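PDB 3L49: ABC sugar (Ribose) transporter, periplasmic substrate-binding subunit from Rhodobacter sphaeroides, which probably binds a sugar or related carbohydrate in the periplasm as the soluble receptor of an ABC import system, its own ligand being unidentified. Local coordinates for residues N102-N107 with V137-I142; S177-M182 with Q208-A213; G9-G14 with Q55-Q60; Q146-L151 with V157-P162. All blocks are in the same frame, centred on the assembly; numbering follows the deposited sequence.

How the contacts relate
From the N terminus, contact 3 closes first, bringing helix 47-60 back onto strand 7-12 within the first lobe. Contact 1 then joins strand 101-105 and the start of helix 107-122 to the first turn of helix 138-152, close to the bound unknown ligand. Contact 4 packs the later part of helix 138-152 on edge strand 157-159, and contact 2 sets helix 171-185 beside helix 200-212. All four follow in series, with no nesting or crossing. Contacts 1 and 4 share helix 138-152, their centres 19 Å apart; contacts 2 and 3 lie on opposite sides of the chain's centre, 39 Å apart between centres.

Contact 1 of 4, residues N102-N107 with V137-I142; sequences NTTSNN and VPVCKI
Val139 lies over one face of the Asn107 side-chain amide. Its CG1 sits almost directly above the nitrogen, 3.5 Å from Asn107 ND2, while Val139 CB stands over the middle of the group, 4.0 Å from Asn107 CG. One turn further along the helix, Ile142 supplies the second touch: its CG2 rests against the Asn107 carbonyl, 3.6 Å from Asn107 O, and also meets Asn107 CB at 3.9 Å. Thr104, on the strand, adds a looser touch, OG1 standing 4.1 Å from Val139 CG1. No hydrogen bond spans the two segments. In the type I periplasmic-binding-protein fold, two alpha/beta lobes face each other across a ligand cleft; here the chain leaves strand 101-105 of the first lobe, turns at Asn106 and enters helix 107-122 of the second. Asn106 is the N-cap of that helix and the centre of an inverse gamma turn. The Val139 side chain is also about 4 Å from a bound unknown ligand, consistent with a place on the cleft. The Asn107 amide points at helix 138-152 because CG stands beside the backbone N (chi1 -74°), and Arg143 NE, bonded to OD1, limits its rotation. Trimming Asn107 to an alanine would probably leave Arg143 NE without this acceptor and open a gap beneath Val139. Thr104 OG1 is positioned by a hydrogen bond to Asp93 OD1, and Asp93 in turn touches Val139. Behind Val139, the neighbouring Cys140 turns away and is tied by its disulfide to Cys198.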
loop_
_atom_site.group_PDB
_atom_site.type_symbol
_atom_site.label_atom_id
_atom_site.label_comp_id
_atom_site.label_asym_id
_atom_site.label_seq_id
_atom_site.Cartn_x
_atom_site.Cartn_y
_atom_site.Cartn_z
ATOM N N ASN A 102 -12.204 3.890 -8.238
ATOM C CA ASN A 102 -11.014 3.644 -7.449
ATOM C C ASN A 102 -9.871 3.227 -8.359
ATOM O O ASN A 102 -9.901 2.133 -8.905
ATOM C CB ASN A 102 -11.281 2.546 -6.415
ATOM C CG ASN A 102 -10.060 2.235 -5.573
ATOM O OD1 ASN A 102 -9.404 3.136 -5.048
ATOM N ND2 ASN A 102 -9.750 0.955 -5.437
ATOM N N THR A 103 -8.879 4.100 -8.533
ATOM C CA THR A 103 -7.671 3.747 -9.279
ATOM C C THR A 103 -6.656 3.121 -8.318
ATOM O O THR A 103 -6.432 3.638 -7.236
ATOM C CB THR A 103 -7.077 4.965 -10.032
ATOM O OG1 THR A 103 -8.073 5.513 -10.906
ATOM C CG2 THR A 103 -5.870 4.552 -10.871
ATOM N N THR A 104 -6.054 2.004 -8.723
ATOM C CA THR A 104 -5.292 1.148 -7.809
ATOM C C THR A 104 -4.473 0.123 -8.603
ATOM O O THR A 104 -4.254 0.307 -9.787
ATOM C CB THR A 104 -6.255 0.452 -6.786
ATOM O OG1 THR A 104 -5.512 -0.310 -5.824
ATOM C CG2 THR A 104 -7.294 -0.436 -7.498
ATOM N N SER A 105 -4.011 -0.938 -7.940
ATOM C CA SER A 105 -3.409 -2.094 -8.593
ATOM C C SER A 105 -4.278 -3.311 -8.332
ATOM O O SER A 105 -5.245 -3.232 -7.567
ATOM C CB SER A 105 -2.009 -2.350 -8.047
ATOM O OG SER A 105 -1.121 -1.322 -8.428
ATOM N N ASN A 106 -3.943 -4.437 -8.960
ATOM C CA ASN A 106 -4.675 -5.670 -8.712
ATOM C C ASN A 106 -4.102 -6.347 -7.484
ATOM O O ASN A 106 -3.196 -7.175 -7.568
ATOM C CB ASN A 106 -4.645 -6.602 -9.923
ATOM C CG ASN A 106 -5.624 -7.766 -9.794
ATOM O OD1 ASN A 106 -6.134 -8.055 -8.709
ATOM N ND2 ASN A 106 -5.888 -8.441 -10.909
ATOM N N ASN A 107 -4.671 -6.003 -6.340
ATOM C CA ASN A 107 -4.129 -6.429 -5.055
ATOM C C ASN A 107 -4.470 -7.863 -4.727
ATOM O O ASN A 107 -3.843 -8.476 -3.858
ATOM C CB ASN A 107 -4.552 -5.454 -3.959
ATOM C CG ASN A 107 -3.787 -4.159 -4.049
ATOM O OD1 ASN A 107 -2.598 -4.122 -3.740
ATOM N ND2 ASN A 107 -4.442 -3.094 -4.519
ATOM N N VAL A 137 -6.720 -0.555 6.323
ATOM C CA VAL A 137 -6.487 -0.004 4.994
ATOM C C VAL A 137 -6.898 -1.085 3.990
ATOM O O VAL A 137 -6.363 -2.197 4.037
ATOM C CB VAL A 137 -5.002 0.398 4.805
ATOM C CG1 VAL A 137 -4.771 1.053 3.459
ATOM C CG2 VAL A 137 -4.573 1.327 5.914
ATOM N N PRO A 138 -7.880 -0.776 3.113
ATOM C CA PRO A 138 -8.442 -1.682 2.095
ATOM C C PRO A 138 -7.443 -2.575 1.344
ATOM O O PRO A 138 -7.654 -3.789 1.287
ATOM C CB PRO A 138 -9.146 -0.720 1.131
ATOM C CG PRO A 138 -9.615 0.374 2.009
ATOM C CD PRO A 138 -8.563 0.533 3.088
ATOM N N VAL A 139 -6.374 -1.994 0.794
ATOM C CA VAL A 139 -5.388 -2.771 0.023
ATOM C C VAL A 139 -4.592 -3.767 0.873
ATOM O O VAL A 139 -4.253 -4.854 0.412
ATOM C CB VAL A 139 -4.446 -1.885 -0.837
ATOM C CG1 VAL A 139 -5.261 -1.008 -1.766
ATOM C CG2 VAL A 139 -3.498 -1.027 0.025
ATOM N N CYS A 140 -4.354 -3.422 2.131
ATOM C CA CYS A 140 -3.655 -4.316 3.040
ATOM C C CYS A 140 -4.572 -5.417 3.551
ATOM O O CYS A 140 -4.109 -6.501 3.908
ATOM C CB CYS A 140 -3.047 -3.523 4.198
ATOM S SG CYS A 140 -1.503 -2.677 3.754
ATOM N N LYS A 141 -5.869 -5.122 3.589
ATOM C CA LYS A 141 -6.907 -6.106 3.911
ATOM C C LYS A 141 -6.924 -7.195 2.846
ATOM O O LYS A 141 -6.958 -8.385 3.172
ATOM C CB LYS A 141 -8.271 -5.408 3.993
ATOM C CG LYS A 141 -9.385 -6.186 4.677
ATOM C CD LYS A 141 -10.338 -6.824 3.684
ATOM C CE LYS A 141 -11.564 -7.375 4.380
ATOM N NZ LYS A 141 -12.508 -6.279 4.726
ATOM N N ILE A 142 -6.881 -6.776 1.577
ATOM C CA ILE A 142 -6.854 -7.697 0.444
ATOM C C ILE A 142 -5.555 -8.500 0.446
ATOM O O ILE A 142 -5.585 -9.731 0.375
ATOM C CB ILE A 142 -7.031 -6.966 -0.912
ATOM C CG1 ILE A 142 -8.376 -6.222 -0.965
ATOM C CG2 ILE A 142 -6.916 -7.959 -2.070
ATOM C CD1 ILE A 142 -8.453 -5.127 -2.064
#

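Contact 2 of 4, residues S177-M182 with Q208-A213; sequences SNVTDM and QALQAA
Helices 177-182 and 208-212 run in broadly the same direction, their axes crossing at -43° and approaching to 9.0 Å, with Thr180 and Ala209 the nearest pair of CA atoms at 6.2 Å. Ala209 CB and Val179 CG1 take up most of that approach. Ala209 CB sits at the crossing, 3.9 Å from Val179 CG1 on one helix position and equally 3.9 Å from Thr180 OG1 on the next. The two helices flank strand 194-197 along the chain and belong to the alpha/beta layering of the second lobe of a periplasmic binding protein. Val179 also touches Phe131 of strand 126-131. With CG1 trans to the backbone N (chi1 173°), Val179 presents that methyl both to Ala209 and to Leu210, whose CD2 lies 4.1 Å from Val179 CG1; the Val179 and Leu210 side chains meet nearly at right angles. Leu210 leaves its helix along the flank, its CD2 methyl bending round to reach Val179, and it also touches Ile218. Thr180 OG1 does not bond across the interface: it is hydrogen-bonded to Tyr176 O in the preceding turn of its own helix, which holds the hydroxyl close to the backbone at the margin of the contact.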
loop_
_atom_site.group_PDB
_atom_site.type_symbol
_atom_site.label_atom_id
_atom_site.label_comp_id
_atom_site.label_asym_id
_atom_site.label_seq_id
_atom_site.Cartn_x
_atom_site.Cartn_y
_atom_site.Cartn_z
ATOM N N SER A 177 13.568 -3.933 15.288
ATOM C CA SER A 177 13.506 -4.280 16.717
ATOM C C SER A 177 12.599 -5.462 16.997
ATOM O O SER A 177 12.926 -6.309 17.831
ATOM C CB SER A 177 13.044 -3.086 17.552
ATOM O OG SER A 177 13.859 -1.952 17.300
ATOM N N ASN A 178 11.464 -5.511 16.303
ATOM C CA ASN A 178 10.534 -6.635 16.416
ATOM C C ASN A 178 11.123 -7.954 15.916
ATOM O O ASN A 178 10.940 -9.003 16.548
ATOM C CB ASN A 178 9.239 -6.329 15.679
ATOM C CG ASN A 178 8.387 -5.313 16.396
ATOM O OD1 ASN A 178 8.289 -5.317 17.621
ATOM N ND2 ASN A 178 7.756 -4.430 15.631
ATOM N N VAL A 179 11.842 -7.886 14.796
ATOM C CA VAL A 179 12.458 -9.071 14.199
ATOM C C VAL A 179 13.567 -9.613 15.110
ATOM O O VAL A 179 13.661 -10.820 15.326
ATOM C CB VAL A 179 12.959 -8.785 12.747
ATOM C CG1 VAL A 179 13.755 -9.951 12.185
ATOM C CG2 VAL A 179 11.780 -8.519 11.841
ATOM N N THR A 180 14.367 -8.699 15.662
ATOM C CA THR A 180 15.413 -9.021 16.634
ATOM C C THR A 180 14.846 -9.748 17.869
ATOM O O THR A 180 15.417 -10.746 18.315
ATOM C CB THR A 180 16.190 -7.747 17.066
ATOM O OG1 THR A 180 16.569 -6.990 15.906
ATOM C CG2 THR A 180 17.441 -8.118 17.861
ATOM N N ASP A 181 13.724 -9.251 18.393
ATOM C CA ASP A 181 12.998 -9.897 19.493
ATOM C C ASP A 181 12.619 -11.326 19.130
ATOM O O ASP A 181 12.809 -12.248 19.918
ATOM C CB ASP A 181 11.713 -9.124 19.830
ATOM C CG ASP A 181 11.978 -7.775 20.486
ATOM O OD1 ASP A 181 13.155 -7.457 20.781
ATOM O OD2 ASP A 181 10.994 -7.026 20.702
ATOM N N MET A 182 12.112 -11.492 17.913
ATOM C CA MET A 182 11.556 -12.755 17.456
ATOM C C MET A 182 12.636 -13.781 17.129
ATOM O O MET A 182 12.419 -14.984 17.293
ATOM C CB MET A 182 10.631 -12.502 16.261
ATOM C CG MET A 182 9.320 -13.289 16.287
ATOM S SD MET A 182 8.306 -13.220 17.792
ATOM C CE MET A 182 8.036 -11.465 18.003
ATOM N N GLN A 208 17.377 -5.840 7.258
ATOM C CA GLN A 208 18.542 -5.299 7.967
ATOM C C GLN A 208 18.851 -6.074 9.256
ATOM O O GLN A 208 20.020 -6.398 9.519
ATOM C CB GLN A 208 18.337 -3.822 8.269
ATOM C CG GLN A 208 18.584 -2.890 7.076
ATOM C CD GLN A 208 18.027 -1.488 7.294
ATOM O OE1 GLN A 208 18.108 -0.628 6.407
ATOM N NE2 GLN A 208 17.450 -1.251 8.477
ATOM N N ALA A 209 17.798 -6.393 10.022
ATOM C CA ALA A 209 17.898 -7.175 11.258
ATOM C C ALA A 209 18.415 -8.597 11.049
ATOM O O ALA A 209 19.269 -9.058 11.805
ATOM C CB ALA A 209 16.543 -7.212 11.981
ATOM N N LEU A 210 17.881 -9.289 10.041
ATOM C CA LEU A 210 18.302 -10.657 9.704
ATOM C C LEU A 210 19.752 -10.689 9.271
ATOM O O LEU A 210 20.497 -11.607 9.626
ATOM C CB LEU A 210 17.442 -11.232 8.567
ATOM C CG LEU A 210 15.967 -11.553 8.821
ATOM C CD1 LEU A 210 15.296 -11.951 7.509
ATOM C CD2 LEU A 210 15.793 -12.644 9.879
ATOM N N GLN A 211 20.126 -9.681 8.486
ATOM C CA GLN A 211 21.490 -9.483 8.038
ATOM C C GLN A 211 22.433 -9.304 9.228
ATOM O O GLN A 211 23.445 -9.997 9.331
ATOM C CB GLN A 211 21.539 -8.271 7.115
ATOM C CG GLN A 211 22.617 -8.329 6.088
ATOM C CD GLN A 211 22.099 -8.047 4.692
ATOM O OE1 GLN A 211 22.600 -8.612 3.719
ATOM N NE2 GLN A 211 21.094 -7.176 4.583
ATOM N N ALA A 212 22.068 -8.410 10.144
ATOM C CA ALA A 212 22.832 -8.191 11.373
ATOM C C ALA A 212 22.901 -9.440 12.277
ATOM O O ALA A 212 23.858 -9.601 13.048
ATOM C CB ALA A 212 22.274 -6.997 12.145
ATOM N N ALA A 213 21.902 -10.319 12.165
ATOM C CA ALA A 213 21.877 -11.562 12.939
ATOM C C ALA A 213 22.670 -12.669 12.257
ATOM O O ALA A 213 22.893 -13.726 12.839
ATOM C CB ALA A 213 20.451 -12.002 13.186
#

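Contact 3 of 4, residues G9-G14 with Q55-Q60; sequences GITAIG and QTLIAQ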
loop_
_atom_site.group_PDB
_atom_site.type_symbol
_atom_site.label_atom_id
_atom_site.label_comp_id
_atom_site.label_asym_id
_atom_site.label_seq_id
_atom_site.Cartn_x
_atom_site.Cartn_y
_atom_site.Cartn_z
ATOM N N GLY A 9 -9.645 18.933 -5.682
ATOM C CA GLY A 9 -9.014 18.718 -4.391
ATOM C C GLY A 9 -8.391 17.336 -4.271
ATOM O O GLY A 9 -8.944 16.353 -4.760
ATOM N N ILE A 10 -7.229 17.275 -3.629
ATOM C CA ILE A 10 -6.557 16.017 -3.287
ATOM C C ILE A 10 -6.427 15.927 -1.770
ATOM O O ILE A 10 -5.910 16.851 -1.138
ATOM C CB ILE A 10 -5.127 15.943 -3.890
ATOM C CG1 ILE A 10 -5.160 16.037 -5.416
ATOM C CG2 ILE A 10 -4.386 14.670 -3.438
ATOM C CD1 ILE A 10 -3.857 16.538 -5.974
ATOM N N THR A 11 -6.902 14.828 -1.189
ATOM C CA THR A 11 -6.690 14.562 0.237
ATOM C C THR A 11 -5.980 13.213 0.472
ATOM O O THR A 11 -6.568 12.154 0.319
ATOM C CB THR A 11 -7.999 14.739 1.106
ATOM O OG1 THR A 11 -7.791 14.213 2.423
ATOM C CG2 THR A 11 -9.212 14.046 0.490
ATOM N N ALA A 12 -4.701 13.279 0.827
ATOM C CA ALA A 12 -3.888 12.100 1.098
ATOM C C ALA A 12 -3.555 12.031 2.577
ATOM O O ALA A 12 -3.428 13.066 3.231
ATOM C CB ALA A 12 -2.613 12.171 0.302
ATOM N N ILE A 13 -3.382 10.828 3.113
ATOM C CA ILE A 13 -3.019 10.730 4.529
ATOM C C ILE A 13 -1.527 11.018 4.780
ATOM O O ILE A 13 -1.138 11.356 5.888
ATOM C CB ILE A 13 -3.498 9.409 5.200
ATOM C CG1 ILE A 13 -3.481 9.561 6.736
ATOM C CG2 ILE A 13 -2.697 8.205 4.690
ATOM C CD1 ILE A 13 -4.240 8.507 7.514
ATOM N N GLY A 14 -0.699 10.918 3.749
ATOM C CA GLY A 14 0.702 11.258 3.904
ATOM C C GLY A 14 1.483 11.298 2.615
ATOM O O GLY A 14 0.980 10.918 1.552
ATOM N N GLN A 55 -13.116 18.548 5.410
ATOM C CA GLN A 55 -14.045 19.636 5.763
ATOM C C GLN A 55 -13.755 20.897 4.970
ATOM O O GLN A 55 -14.668 21.520 4.426
ATOM C CB GLN A 55 -13.962 19.970 7.253
ATOM C CG GLN A 55 -14.466 18.882 8.188
ATOM C CD GLN A 55 -14.219 19.200 9.652
ATOM O OE1 GLN A 55 -13.332 19.980 9.997
ATOM N NE2 GLN A 55 -15.004 18.591 10.523
ATOM N N THR A 56 -12.473 21.256 4.929
ATOM C CA THR A 56 -11.942 22.333 4.096
ATOM C C THR A 56 -12.358 22.203 2.633
ATOM O O THR A 56 -12.902 23.148 2.046
ATOM C CB THR A 56 -10.411 22.313 4.150
ATOM O OG1 THR A 56 -9.989 22.446 5.510
ATOM C CG2 THR A 56 -9.820 23.429 3.306
ATOM N N LEU A 57 -12.105 21.020 2.067
ATOM C CA LEU A 57 -12.399 20.734 0.666
ATOM C C LEU A 57 -13.881 20.829 0.361
ATOM O O LEU A 57 -14.255 21.432 -0.648
ATOM C CB LEU A 57 -11.854 19.364 0.253
ATOM C CG LEU A 57 -10.340 19.218 0.063
ATOM C CD1 LEU A 57 -9.955 17.755 -0.191
ATOM C CD2 LEU A 57 -9.806 20.125 -1.050
ATOM N N ILE A 58 -14.710 20.254 1.240
ATOM C CA ILE A 58 -16.173 20.340 1.121
ATOM C C ILE A 58 -16.627 21.799 1.057
ATOM O O ILE A 58 -17.387 22.188 0.161
ATOM C CB ILE A 58 -16.901 19.609 2.288
ATOM C CG1 ILE A 58 -16.668 18.099 2.200
ATOM C CG2 ILE A 58 -18.417 19.921 2.287
ATOM C CD1 ILE A 58 -17.116 17.332 3.423
ATOM N N ALA A 59 -16.114 22.594 1.995
ATOM C CA ALA A 59 -16.432 24.015 2.110
ATOM C C ALA A 59 -15.850 24.856 0.972
ATOM O O ALA A 59 -16.328 25.961 0.723
ATOM C CB ALA A 59 -15.965 24.546 3.465
ATOM N N GLN A 60 -14.825 24.341 0.290
ATOM C CA GLN A 60 -14.228 25.039 -0.857
ATOM C C GLN A 60 -14.906 24.719 -2.186
ATOM O O GLN A 60 -14.619 25.366 -3.198
ATOM C CB GLN A 60 -12.734 24.761 -0.955
ATOM C CG GLN A 60 -11.896 25.633 -0.036
ATOM C CD GLN A 60 -10.447 25.199 0.040
ATOM O OE1 GLN A 60 -9.555 26.024 0.229
ATOM N NE2 GLN A 60 -10.203 23.901 -0.105
#
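Thr11 OG1 is hydrogen-bonded to Gln50 NE2 of helix 47-60, and the same threonine turns its carbon atoms to Leu57 further along that helix. The pairing belongs to the first alpha/beta lobe of the type I periplasmic-binding-protein fold: strand 7-12 is an inner strand, bonded through its backbone to strands 37-42 and 64-68, and helix 47-60 covers one of its faces. Strand 9-12 and helix 55-60 run nearly antiparallel, at 170°, with axes 9.4 Å apart. Leu57 alone carries the helix side of the contact, its two methyls straddling different parts of the strand. CD1 packs on Thr11, 3.8 Å from Thr11 CB and 3.8 Å from Thr11 CG2. The threonine torsion (chi1 169°) swings OG1 trans to the backbone N, toward the Gln50 end, and tucks CG2 between the backbone N and the carbonyl carbon, where it meets that methyl. Ile10, next along the strand, projects to the other face and packs on helix 18-33 through Ile28 and Ile31. Leu57 also rests on Ile65 of the neighbouring strand 64-68. Its other methyl settles on bare backbone: CD2 lies 3.7 Å from Gly9 CA, and a beta carbon built on Gly9 would clash with Leu57 CD2.

Contact 4 of 4, residues Q146-L151 with V157-P162; sequences QMKYVL and VKIIEP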
loop_
_atom_site.group_PDB
_atom_site.type_symbol
_atom_site.label_atom_id
_atom_site.label_comp_id
_atom_site.label_asym_id
_atom_site.label_seq_id
_atom_site.Cartn_x
_atom_site.Cartn_y
_atom_site.Cartn_z
ATOM N N GLN A 146 -5.514 -12.694 0.935
ATOM C CA GLN A 146 -5.017 -13.569 -0.128
ATOM C C GLN A 146 -3.889 -14.449 0.359
ATOM O O GLN A 146 -3.821 -15.616 -0.005
ATOM C CB GLN A 146 -4.560 -12.759 -1.349
ATOM C CG GLN A 146 -5.673 -11.946 -2.038
ATOM C CD GLN A 146 -6.663 -12.822 -2.808
ATOM O OE1 GLN A 146 -7.619 -13.348 -2.245
ATOM N NE2 GLN A 146 -6.434 -12.967 -4.097
ATOM N N MET A 147 -3.016 -13.879 1.187
ATOM C CA MET A 147 -1.917 -14.615 1.808
ATOM C C MET A 147 -2.475 -15.754 2.653
ATOM O O MET A 147 -2.054 -16.907 2.517
ATOM C CB MET A 147 -1.031 -13.658 2.648
ATOM C CG MET A 147 0.243 -14.279 3.293
ATOM S SD MET A 147 0.021 -14.920 4.990
ATOM C CE MET A 147 -1.076 -13.697 5.663
ATOM N N LYS A 148 -3.445 -15.423 3.494
ATOM C CA LYS A 148 -3.984 -16.377 4.437
ATOM C C LYS A 148 -4.764 -17.479 3.720
ATOM O O LYS A 148 -4.658 -18.654 4.086
ATOM C CB LYS A 148 -4.822 -15.663 5.504
ATOM C CG LYS A 148 -5.201 -16.569 6.671
ATOM C CD LYS A 148 -4.681 -16.050 7.998
ATOM C CE LYS A 148 -5.757 -15.340 8.783
ATOM N NZ LYS A 148 -6.792 -16.244 9.359
ATOM N N TYR A 149 -5.506 -17.098 2.679
ATOM C CA TYR A 149 -6.248 -18.061 1.855
ATOM C C TYR A 149 -5.320 -19.078 1.164
ATOM O O TYR A 149 -5.563 -20.284 1.219
ATOM C CB TYR A 149 -7.148 -17.337 0.834
ATOM C CG TYR A 149 -8.010 -18.282 0.021
ATOM C CD1 TYR A 149 -7.822 -18.423 -1.357
ATOM C CD2 TYR A 149 -8.993 -19.066 0.636
ATOM C CE1 TYR A 149 -8.610 -19.301 -2.111
ATOM C CE2 TYR A 149 -9.778 -19.951 -0.107
ATOM C CZ TYR A 149 -9.584 -20.059 -1.477
ATOM O OH TYR A 149 -10.349 -20.940 -2.206
ATOM N N VAL A 150 -4.256 -18.575 0.537
ATOM C CA VAL A 150 -3.203 -19.390 -0.079
ATOM C C VAL A 150 -2.538 -20.361 0.906
ATOM O O VAL A 150 -2.289 -21.530 0.572
ATOM C CB VAL A 150 -2.140 -18.479 -0.762
ATOM C CG1 VAL A 150 -0.813 -19.194 -0.962
ATOM C CG2 VAL A 150 -2.666 -17.980 -2.089
ATOM N N LEU A 151 -2.292 -19.882 2.125
ATOM C CA LEU A 151 -1.637 -20.682 3.160
ATOM C C LEU A 151 -2.496 -21.812 3.703
ATOM O O LEU A 151 -1.959 -22.778 4.257
ATOM C CB LEU A 151 -1.120 -19.797 4.302
ATOM C CG LEU A 151 0.383 -19.494 4.293
ATOM C CD1 LEU A 151 0.814 -18.680 3.074
ATOM C CD2 LEU A 151 0.803 -18.797 5.577
ATOM N N VAL A 157 2.828 -24.901 6.159
ATOM C CA VAL A 157 3.197 -23.485 6.168
ATOM C C VAL A 157 2.270 -22.741 7.113
ATOM O O VAL A 157 1.086 -22.581 6.824
ATOM C CB VAL A 157 3.161 -22.828 4.768
ATOM C CG1 VAL A 157 3.592 -21.378 4.857
ATOM C CG2 VAL A 157 4.068 -23.555 3.822
ATOM N N LYS A 158 2.814 -22.290 8.242
ATOM C CA LYS A 158 1.992 -21.690 9.293
ATOM C C LYS A 158 2.420 -20.279 9.698
ATOM O O LYS A 158 3.598 -19.927 9.631
ATOM C CB LYS A 158 1.915 -22.622 10.502
ATOM C CG LYS A 158 0.853 -23.715 10.347
ATOM C CD LYS A 158 0.991 -24.825 11.380
ATOM C CE LYS A 158 2.103 -25.800 11.010
ATOM N NZ LYS A 158 2.072 -27.024 11.855
ATOM N N ILE A 159 1.436 -19.476 10.092
ATOM C CA ILE A 159 1.653 -18.126 10.599
ATOM C C ILE A 159 1.889 -18.207 12.110
ATOM O O ILE A 159 1.039 -18.736 12.843
ATOM C CB ILE A 159 0.429 -17.226 10.277
ATOM C CG1 ILE A 159 0.335 -17.004 8.767
ATOM C CG2 ILE A 159 0.504 -15.890 11.010
ATOM C CD1 ILE A 159 -0.979 -16.426 8.289
ATOM N N ILE A 160 3.037 -17.709 12.576
ATOM C CA ILE A 160 3.315 -17.715 14.020
ATOM C C ILE A 160 2.505 -16.683 14.806
ATOM O O ILE A 160 2.262 -15.565 14.342
ATOM C CB ILE A 160 4.836 -17.685 14.397
ATOM C CG1 ILE A 160 5.687 -17.016 13.309
ATOM C CG2 ILE A 160 5.325 -19.110 14.716
ATOM C CD1 ILE A 160 7.160 -17.490 13.235
ATOM N N GLU A 161 2.064 -17.098 15.990
ATOM C CA GLU A 161 1.248 -16.266 16.864
ATOM C C GLU A 161 2.145 -15.571 17.888
ATOM O O GLU A 161 3.031 -16.207 18.457
ATOM C CB GLU A 161 0.189 -17.117 17.583
ATOM C CG GLU A 161 -0.583 -18.096 16.684
ATOM C CD GLU A 161 -1.538 -17.409 15.705
ATOM O OE1 GLU A 161 -2.092 -16.339 16.042
ATOM O OE2 GLU A 161 -1.745 -17.952 14.597
ATOM N N PRO A 162 1.936 -14.259 18.113
ATOM C CA PRO A 162 0.970 -13.403 17.426
ATOM C C PRO A 162 1.543 -12.730 16.179
ATOM O O PRO A 162 2.734 -12.846 15.888
ATOM C CB PRO A 162 0.631 -12.348 18.488
ATOM C CG PRO A 162 1.879 -12.231 19.317
ATOM C CD PRO A 162 2.681 -13.513 19.147
#
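Leu151 pushes its branched end into the hollow between Val157 and Ile159, two residues that point to the same face of strand 157-159. Helix 138-152 and this strand are the second and third elements of the beta-alpha-beta unit begun by strand 126-131, and the strand is the outermost of its end of the sheet; the local axes pass 9.4 Å apart at a signed angle of -140°. On one wall of the hollow Val157 CG1 meets Leu151 CG at 3.8 Å; on the other Ile159 CG1 comes to 3.7 Å from Leu151 CD2. Leu151 crosses both partners at about a right angle, and its CD2 lies between Val157 CG1 and Ile159 CG1. Replacing Leu151 with an alanine would probably leave this hollow empty and let Val157 and Ile159 shift. Val157 is held further by Val119 and Leu122 of helix 107-122, and Ile159 by Val130 of strand 126-131. A second fit works in reverse, with Ile159 as the bump. Its CD1 enters a notch on the helix between Met147 and Lys148. Met147 starts out along the helix flank, but its chain bends at chi2 (-92°), which brings its end round to meet Ile159 tip to tip, SD lying 3.8 Å from Ile159 CD1. The outer lip of the notch is the aliphatic part of Lys148, whose CD lies 3.7 Å from Ile159 CD1.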